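Local coordinates for Molybdate/tungstate binding protein (Sporomusa ovata, PDB 1FR3) that binds the oxyanions molybdate and tungstate as an assembly of six small subunits, and probably serves in molybdate homeostasis, at residues A[25-30]-A[52-57]. Residues are numbered along the deposited sequence; the frame is centred on the assembly and turned at random.
Sequences IVMDYK and DKVTAL
Met27 reaches across from strand 22-29 to meet Val54 and Ala56 of strand 53-58, and this one side chain carries the whole contact. The closer approach is by the sulfur: SD of Met27 lies 3.8 Å from CG2 of Val54, the two side chains meeting at about a right angle. Beyond the sulfur the terminal methyl comes more loosely to the alanine, with CE of Met27 4.4 Å from CB of Ala56. The methionine leaves its strand with CG anti to its own carbonyl carbon (chi1 -66°), runs on extended, and then bends at the thioether (chi3 -78°), which turns CE away from the valine and toward Ala56. Val54 offers the methyl that sits between its backbone N and carbonyl carbon.

No hydrogen bond joins the two segments, whose nearest CA atoms, those of Met27 and Ala56, are 8.6 Å apart. Strand 7-18 runs between them and pairs with both, Val26 and Asp28 bonding to it. On the far side of strand 22-29, Met27 bonds through its backbone to Leu34 of strand 32-39; beyond strand 53-58, a strand of a second subunit continues the sheet in antiparallel pairing at Thr55 and Leu57. All three touching residues are buried. Around them, Met27 also packs on Ala36 and Val54 on Leu48, and the second subunit closes in with Met63 against both Met27 and Ala56 and Leu66 against Val54.

Buried and apolar, with a bound tungstate about 10 Å from the Met27 side chain, the three residues form part of the core rather than of an anion pocket. Residues facing inward from strands not adjacent in a strongly curved antiparallel sheet, meeting across its concave side, are characteristic of the OB-like barrel of TOBE domains, here apparently completed by the second subunit.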
loop_
_atom_site.group_PDB
_atom_site.type_symbol
_atom_site.label_atom_id
_atom_site.label_comp_id
_atom_site.label_asym_id
_atom_site.label_seq_id
_atom_site.Cartn_x
_atom_site.Cartn_y
_atom_site.Cartn_z
ATOM N N ILE A 25 4.013 16.317 3.002
ATOM C CA ILE A 25 5.386 16.611 3.389
ATOM C C ILE A 25 6.207 16.665 2.096
ATOM O O ILE A 25 6.333 15.640 1.428
ATOM C CB ILE A 25 5.998 15.555 4.322
ATOM C CG1 ILE A 25 5.053 15.160 5.455
ATOM C CG2 ILE A 25 7.327 16.039 4.895
ATOM C CD1 ILE A 25 4.567 16.259 6.356
ATOM N N VAL A 26 6.644 17.862 1.740
ATOM C CA VAL A 26 7.423 18.051 0.514
ATOM C C VAL A 26 8.900 18.028 0.905
ATOM O O VAL A 26 9.315 18.794 1.774
ATOM C CB VAL A 26 7.107 19.374 -0.199
ATOM C CG1 VAL A 26 7.842 19.419 -1.535
ATOM C CG2 VAL A 26 5.610 19.531 -0.430
ATOM N N MET A 27 9.665 17.128 0.297
ATOM C CA MET A 27 11.069 16.988 0.650
ATOM C C MET A 27 11.976 17.099 -0.564
ATOM O O MET A 27 11.547 16.939 -1.707
ATOM C CB MET A 27 11.268 15.599 1.282
ATOM C CG MET A 27 10.544 15.430 2.609
ATOM S SD MET A 27 10.455 13.698 3.130
ATOM C CE MET A 27 9.136 13.102 2.075
ATOM N N ASP A 28 13.244 17.375 -0.297
ATOM C CA ASP A 28 14.255 17.376 -1.345
ATOM C C ASP A 28 15.185 16.182 -1.104
ATOM O O ASP A 28 15.637 15.983 0.022
ATOM C CB ASP A 28 15.106 18.649 -1.371
ATOM C CG ASP A 28 16.163 18.559 -2.465
ATOM O OD1 ASP A 28 17.337 18.319 -2.125
ATOM O OD2 ASP A 28 15.813 18.718 -3.651
ATOM N N TYR A 29 15.415 15.421 -2.161
ATOM C CA TYR A 29 16.358 14.316 -2.093
ATOM C C TYR A 29 17.390 14.505 -3.211
ATOM O O TYR A 29 17.107 14.169 -4.361
ATOM C CB TYR A 29 15.695 12.941 -2.236
ATOM C CG TYR A 29 16.752 11.855 -2.092
ATOM C CD1 TYR A 29 17.373 11.659 -0.864
ATOM C CD2 TYR A 29 17.121 11.074 -3.167
ATOM C CE1 TYR A 29 18.343 10.682 -0.715
ATOM C CE2 TYR A 29 18.096 10.097 -3.028
ATOM C CZ TYR A 29 18.692 9.915 -1.802
ATOM O OH TYR A 29 19.662 8.945 -1.654
ATOM N N LYS A 30 18.556 15.044 -2.857
ATOM C CA LYS A 30 19.619 15.242 -3.839
ATOM C C LYS A 30 19.120 15.943 -5.092
ATOM O O LYS A 30 19.566 15.643 -6.204
ATOM C CB LYS A 30 20.259 13.887 -4.184
ATOM C CG LYS A 30 20.827 13.144 -2.985
ATOM C CD LYS A 30 21.447 11.805 -3.371
ATOM C CE LYS A 30 22.065 11.145 -2.145
ATOM N NZ LYS A 30 22.465 9.735 -2.424
ATOM N N ASP A 52 14.106 20.195 8.421
ATOM C CA ASP A 52 14.459 18.966 9.129
ATOM C C ASP A 52 15.091 17.921 8.209
ATOM O O ASP A 52 14.650 17.717 7.080
ATOM C CB ASP A 52 13.242 18.314 9.786
ATOM C CG ASP A 52 12.859 18.829 11.152
ATOM O OD1 ASP A 52 13.684 19.516 11.789
ATOM O OD2 ASP A 52 11.728 18.540 11.594
ATOM N N LYS A 53 16.134 17.262 8.708
ATOM C CA LYS A 53 16.741 16.142 7.999
ATOM C C LYS A 53 15.931 14.912 8.433
ATOM O O LYS A 53 15.779 14.684 9.635
ATOM C CB LYS A 53 18.209 15.926 8.344
ATOM C CG LYS A 53 19.100 17.108 8.005
ATOM C CD LYS A 53 19.098 17.448 6.527
ATOM C CE LYS A 53 20.026 18.619 6.235
ATOM N NZ LYS A 53 19.692 19.265 4.936
ATOM N N VAL A 54 15.407 14.191 7.463
ATOM C CA VAL A 54 14.563 13.038 7.745
ATOM C C VAL A 54 14.895 11.892 6.798
ATOM O O VAL A 54 15.671 12.039 5.856
ATOM C CB VAL A 54 13.074 13.395 7.546
ATOM C CG1 VAL A 54 12.633 14.500 8.500
ATOM C CG2 VAL A 54 12.788 13.845 6.114
ATOM N N THR A 55 14.291 10.737 7.068
ATOM C CA THR A 55 14.454 9.594 6.177
ATOM C C THR A 55 13.098 9.260 5.564
ATOM O O THR A 55 12.133 8.992 6.287
ATOM C CB THR A 55 15.053 8.363 6.878
ATOM O OG1 THR A 55 16.376 8.691 7.328
ATOM C CG2 THR A 55 15.122 7.177 5.927
ATOM N N ALA A 56 13.009 9.301 4.237
ATOM C CA ALA A 56 11.786 8.876 3.553
ATOM C C ALA A 56 11.882 7.344 3.502
ATOM O O ALA A 56 12.969 6.831 3.193
ATOM C CB ALA A 56 11.652 9.487 2.182
ATOM N N LEU A 57 10.815 6.642 3.844
ATOM C CA LEU A 57 10.822 5.189 3.902
ATOM C C LEU A 57 9.743 4.564 3.031
ATOM O O LEU A 57 8.567 4.917 3.151
ATOM C CB LEU A 57 10.596 4.753 5.358
ATOM C CG LEU A 57 10.513 3.244 5.613
ATOM C CD1 LEU A 57 11.885 2.608 5.487
ATOM C CD2 LEU A 57 9.891 2.968 6.975
#